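Local coordinates for protein glutathione S-transferase 1 (Ascaris suum, PDB 4Q5F) that conjugates reduced glutathione to a wide range of hydrophobic electrophiles and can also act as a glutathione peroxidase, at residues L63-L66 / E71-A74; K163-A168 / E198-L203. One frame throughout, in Å; residues are numbered along the deposited sequence.

Interaction 1: L63-L66 / E71-A74. With GSH (glutathione), chain E.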
loop_
_atom_site.group_PDB
_atom_site.type_symbol
_atom_site.label_atom_id
_atom_site.label_comp_id
_atom_site.label_asym_id
_atom_site.label_seq_id
_atom_site.Cartn_x
_atom_site.Cartn_y
_atom_site.Cartn_z
ATOM N N LEU B 63 12.260 0.046 -9.566
ATOM C CA LEU B 63 12.568 1.303 -8.897
ATOM C C LEU B 63 11.230 1.928 -8.516
ATOM O O LEU B 63 10.194 1.522 -9.042
ATOM C CB LEU B 63 13.350 2.222 -9.838
ATOM C CG LEU B 63 14.664 1.672 -10.399
ATOM C CD1 LEU B 63 15.313 2.711 -11.301
ATOM C CD2 LEU B 63 15.618 1.261 -9.285
ATOM N N PRO B 64 11.230 2.922 -7.614
ATOM C CA PRO B 64 12.350 3.602 -6.952
ATOM C C PRO B 64 13.038 2.786 -5.863
ATOM O O PRO B 64 12.458 1.847 -5.316
ATOM C CB PRO B 64 11.682 4.825 -6.320
ATOM C CG PRO B 64 10.296 4.386 -6.053
ATOM C CD PRO B 64 9.934 3.487 -7.196
ATOM N N LEU B 65 14.279 3.164 -5.567
ATOM C CA LEU B 65 15.010 2.640 -4.422
ATOM C C LEU B 65 15.583 3.803 -3.631
ATOM O O LEU B 65 15.985 4.817 -4.207
ATOM C CB LEU B 65 16.161 1.744 -4.869
ATOM C CG LEU B 65 15.816 0.498 -5.679
ATOM C CD1 LEU B 65 17.092 -0.134 -6.196
ATOM C CD2 LEU B 65 15.025 -0.492 -4.842
ATOM N N LEU B 66 15.621 3.646 -2.312
ATOM C CA LEU B 66 16.262 4.614 -1.435
ATOM C C LEU B 66 17.475 3.973 -0.787
ATOM O O LEU B 66 17.374 2.904 -0.184
ATOM C CB LEU B 66 15.296 5.087 -0.349
ATOM C CG LEU B 66 15.921 5.953 0.748
ATOM C CD1 LEU B 66 16.339 7.312 0.201
ATOM C CD2 LEU B 66 14.954 6.099 1.902
ATOM N N GLU B 71 22.512 1.194 2.854
ATOM C CA GLU B 71 21.429 0.217 2.944
ATOM C C GLU B 71 20.282 0.554 1.995
ATOM O O GLU B 71 19.862 1.705 1.891
ATOM C CB GLU B 71 20.903 0.096 4.374
ATOM C CG GLU B 71 19.870 -1.017 4.526
ATOM C CD GLU B 71 19.483 -1.287 5.967
ATOM O OE1 GLU B 71 20.223 -0.861 6.881
ATOM O OE2 GLU B 71 18.434 -1.932 6.183
ATOM N N VAL B 72 19.771 -0.475 1.326
ATOM C CA VAL B 72 18.780 -0.311 0.269
ATOM C C VAL B 72 17.363 -0.587 0.767
ATOM O O VAL B 72 17.122 -1.559 1.486
ATOM C CB VAL B 72 19.097 -1.256 -0.910
ATOM C CG1 VAL B 72 18.032 -1.162 -1.999
ATOM C CG2 VAL B 72 20.470 -0.938 -1.483
ATOM N N LEU B 73 16.435 0.281 0.373
ATOM C CA LEU B 73 15.019 0.124 0.688
ATOM C C LEU B 73 14.197 0.310 -0.583
ATOM O O LEU B 73 14.307 1.338 -1.255
ATOM C CB LEU B 73 14.591 1.150 1.741
ATOM C CG LEU B 73 13.098 1.207 2.086
ATOM C CD1 LEU B 73 12.659 -0.029 2.861
ATOM C CD2 LEU B 73 12.790 2.473 2.867
ATOM N N ALA B 74 13.372 -0.683 -0.907
ATOM C CA ALA B 74 12.537 -0.640 -2.104
ATOM C C ALA B 74 11.099 -0.272 -1.746
ATOM O O ALA B 74 10.781 -0.066 -0.574
ATOM C CB ALA B 74 12.579 -1.980 -2.823
HETATM N N1 GSH E . 5.002 -1.247 -6.027
HETATM C CA1 GSH E . 6.174 -0.619 -6.524
HETATM C C1 GSH E . 6.404 0.677 -5.781
HETATM O O11 GSH E . 7.571 1.123 -5.628
HETATM O O12 GSH E . 5.428 1.317 -5.313
HETATM C CB1 GSH E . 6.009 -0.338 -8.008
HETATM C CG1 GSH E . 7.346 0.124 -8.603
HETATM C CD1 GSH E . 7.305 0.132 -10.138
HETATM O OE1 GSH E . 6.358 -0.353 -10.719
HETATM N N2 GSH E . 8.399 0.720 -10.873
HETATM C CA2 GSH E . 8.421 0.751 -12.305
HETATM C C2 GSH E . 9.663 0.026 -12.800
HETATM O O2 GSH E . 10.617 -0.123 -12.055
HETATM C CB2 GSH E . 8.489 2.172 -12.794
HETATM S SG2 GSH E . 7.090 3.078 -12.215
HETATM N N3 GSH E . 9.715 -0.465 -14.160
HETATM C CA3 GSH E . 10.883 -1.151 -14.649
HETATM C C3 GSH E . 10.706 -2.660 -14.483
HETATM O O31 GSH E . 9.760 -3.108 -13.788
HETATM O O32 GSH E . 11.511 -3.447 -15.044
#
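Leu66 and Leu73 face each other as an antiparallel hydrogen-bonded pair, a compact example of how a hairpin can carry a ligand-binding loop. Leu66 N gives a bond to Leu73 O at 2.9 Å, and Leu73 N returns one to Leu66 O at 2.8 Å. Leu66 O also receives a CA-H contact from Val72.

Leu65 is the side chain that reaches across. Its CB passes 4.1 Å from Leu73 O. At CG, set beside the backbone N (chi1 -61°), the chain branches, and CD2 is carried to the neighbouring strand, where it rests 3.5 Å from Ala74 CB and, more loosely, near Val72 CG1. Thr58 and Pro59 also touch this side chain, while Leu66 packs on Ile79, Tyr82 and Leu83 of helix 76-86.

Two residues before the strand, at Leu63, glutathione docks like a further strand: Leu63 N donates to glutathione O2 at 3.0 Å, and glutathione N2 donates to Leu63 O at 2.7 Å. A cis peptide joins Leu63 to Pro64. This is the cis-proline loop, whose residue before the proline pairs with the cysteinyl backbone of glutathione in the thioredoxin-fold domain of glutathione transferases.

Interaction 2: K163-A168 / E198-L203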
loop_
_atom_site.group_PDB
_atom_site.type_symbol
_atom_site.label_atom_id
_atom_site.label_comp_id
_atom_site.label_asym_id
_atom_site.label_seq_id
_atom_site.Cartn_x
_atom_site.Cartn_y
_atom_site.Cartn_z
ATOM N N LYS B 163 -2.718 20.003 11.263
ATOM C CA LYS B 163 -2.697 21.406 10.862
ATOM C C LYS B 163 -1.478 21.765 10.014
ATOM O O LYS B 163 -1.335 22.912 9.586
ATOM C CB LYS B 163 -2.733 22.300 12.103
ATOM N N SER B 164 -0.601 20.792 9.778
ATOM C CA SER B 164 0.582 21.008 8.946
ATOM C C SER B 164 0.746 19.889 7.920
ATOM O O SER B 164 0.185 18.803 8.073
ATOM C CB SER B 164 1.841 21.122 9.809
ATOM O OG SER B 164 2.149 19.889 10.436
ATOM N N VAL B 165 1.526 20.168 6.880
ATOM C CA VAL B 165 1.690 19.257 5.753
ATOM C C VAL B 165 2.321 17.926 6.169
ATOM O O VAL B 165 3.162 17.882 7.068
ATOM C CB VAL B 165 2.544 19.919 4.636
ATOM C CG1 VAL B 165 4.034 19.904 4.991
ATOM C CG2 VAL B 165 2.301 19.244 3.298
ATOM N N THR B 166 1.898 16.848 5.514
ATOM C CA THR B 166 2.490 15.526 5.709
ATOM C C THR B 166 2.944 14.963 4.363
ATOM O O THR B 166 2.670 15.549 3.316
ATOM C CB THR B 166 1.498 14.541 6.360
ATOM O OG1 THR B 166 0.389 14.316 5.479
ATOM C CG2 THR B 166 0.992 15.082 7.691
ATOM N N TRP B 167 3.633 13.827 4.389
ATOM C CA TRP B 167 4.168 13.246 3.162
ATOM C C TRP B 167 3.056 12.779 2.228
ATOM O O TRP B 167 3.219 12.790 1.010
ATOM C CB TRP B 167 5.121 12.087 3.471
ATOM C CG TRP B 167 4.487 10.925 4.183
ATOM C CD1 TRP B 167 4.475 10.696 5.529
ATOM C CD2 TRP B 167 3.789 9.823 3.586
ATOM N NE1 TRP B 167 3.811 9.526 5.806
ATOM C CE2 TRP B 167 3.381 8.972 4.630
ATOM C CE3 TRP B 167 3.470 9.479 2.269
ATOM C CZ2 TRP B 167 2.667 7.797 4.400
ATOM C CZ3 TRP B 167 2.762 8.312 2.044
ATOM C CH2 TRP B 167 2.369 7.485 3.102
ATOM N N ALA B 168 1.925 12.376 2.798
ATOM C CA ALA B 168 0.782 11.957 1.996
ATOM C C ALA B 168 0.251 13.136 1.193
ATOM O O ALA B 168 -0.138 12.983 0.036
ATOM C CB ALA B 168 -0.311 11.382 2.883
ATOM N N GLU B 198 -3.738 23.496 -4.732
ATOM C CA GLU B 198 -3.149 24.819 -4.913
ATOM C C GLU B 198 -2.302 25.186 -3.699
ATOM O O GLU B 198 -1.197 25.710 -3.832
ATOM C CB GLU B 198 -4.248 25.867 -5.103
ATOM C CG GLU B 198 -3.738 27.232 -5.542
ATOM C CD GLU B 198 -4.778 28.325 -5.374
ATOM O OE1 GLU B 198 -5.045 28.721 -4.219
ATOM O OE2 GLU B 198 -5.334 28.785 -6.394
ATOM N N HIS B 199 -2.833 24.898 -2.513
ATOM C CA HIS B 199 -2.173 25.241 -1.259
ATOM C C HIS B 199 -0.821 24.544 -1.111
ATOM O O HIS B 199 0.210 25.203 -0.981
ATOM C CB HIS B 199 -3.076 24.870 -0.079
ATOM C CG HIS B 199 -2.505 25.225 1.261
ATOM N ND1 HIS B 199 -3.089 26.146 2.097
ATOM C CD2 HIS B 199 -1.400 24.773 1.906
ATOM C CE1 HIS B 199 -2.371 26.253 3.204
ATOM N NE2 HIS B 199 -1.343 25.432 3.111
ATOM N N VAL B 200 -0.839 23.214 -1.120
ATOM C CA VAL B 200 0.365 22.413 -0.911
ATOM C C VAL B 200 1.474 22.811 -1.882
ATOM O O VAL B 200 2.638 22.910 -1.500
ATOM C CB VAL B 200 0.059 20.902 -1.074
ATOM C CG1 VAL B 200 1.341 20.049 -0.949
ATOM C CG2 VAL B 200 -1.011 20.468 -0.066
ATOM N N ARG B 201 1.107 23.049 -3.135
ATOM C CA ARG B 201 2.089 23.348 -4.168
ATOM C C ARG B 201 2.531 24.810 -4.138
ATOM O O ARG B 201 3.451 25.201 -4.859
ATOM C CB ARG B 201 1.535 22.962 -5.540
ATOM C CG ARG B 201 1.482 21.454 -5.740
ATOM C CD ARG B 201 0.471 21.036 -6.790
ATOM N NE ARG B 201 0.855 21.445 -8.137
ATOM C CZ ARG B 201 1.746 20.808 -8.889
ATOM N NH1 ARG B 201 2.369 19.730 -8.427
ATOM N NH2 ARG B 201 2.025 21.254 -10.106
ATOM N N GLU B 202 1.879 25.609 -3.299
ATOM C CA GLU B 202 2.299 26.987 -3.065
ATOM C C GLU B 202 3.211 27.085 -1.844
ATOM O O GLU B 202 3.718 28.161 -1.529
ATOM C CB GLU B 202 1.086 27.907 -2.904
ATOM C CG GLU B 202 0.480 28.346 -4.229
ATOM C CD GLU B 202 -0.760 29.201 -4.055
ATOM O OE1 GLU B 202 -1.165 29.437 -2.897
ATOM O OE2 GLU B 202 -1.327 29.639 -5.078
ATOM N N LEU B 203 3.416 25.963 -1.157
ATOM C CA LEU B 203 4.407 25.906 -0.086
ATOM C C LEU B 203 5.769 26.279 -0.675
ATOM O O LEU B 203 6.136 25.767 -1.732
ATOM C CB LEU B 203 4.463 24.509 0.534
ATOM C CG LEU B 203 3.283 24.102 1.421
ATOM C CD1 LEU B 203 3.340 22.614 1.736
ATOM C CD2 LEU B 203 3.270 24.915 2.709
#
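Val165 meets Val200 and Leu203 through apolar side-chain carbons, and no hydrogen bond joins the two segments. In this apolar group CG2 of Val165 does most of the touching: it lies 3.9 Å from Leu203 CD1 and 4.4 Å from Val200 CG1. Leu203 approaches obliquely, the same CD1 also reaching Val165 CB at 4.0 Å. Because Val165 CG2 stands opposite the backbone N, it is the methyl presented to Leu203 and Val200, while Leu203 carries CG beside its own N (chi1 -73°). Leu170 of helix 167-182 touches both valines, and Tyr159 touches Val200 and Leu203.

The Val165–Leu170 pair spans Thr166, the N-cap of that helix, as a hydrophobic staple, a feature known from this helix start in glutathione transferases. No polar contact crosses between the segments. Thr166 N bonds to OD2 of Asp169, a residue of helix 167-182 just beyond 163-168, forming the side-chain-to-backbone half of a capping box. In 198-203, Glu202 N reaches His199 O (2.9 Å) and Leu203 N reaches Val200 O (3.2 Å), tight turns leading to Leu203, itself the N-cap of helix 204-212.

The two contacts lie in different domains of the transferase, their centres 25 Å apart, and share no helix or strand. Both are largely buried, but their chemistry follows their place. Interaction 1 ties strand to strand within one hairpin of the glutathione-binding domain; backbone hydrogen bonds order it, and it also faces the second subunit, whose Gln99 binds Val72 O. Interaction 2 joins segments 30 residues apart at their closest ends within the all-helical domain, where apolar side chains close a smaller interface (89 Å² against 263 Å²) that no other subunit touches. Glutathione belongs to interaction 1, whereas interaction 2 is structural packing away from the glutathione site.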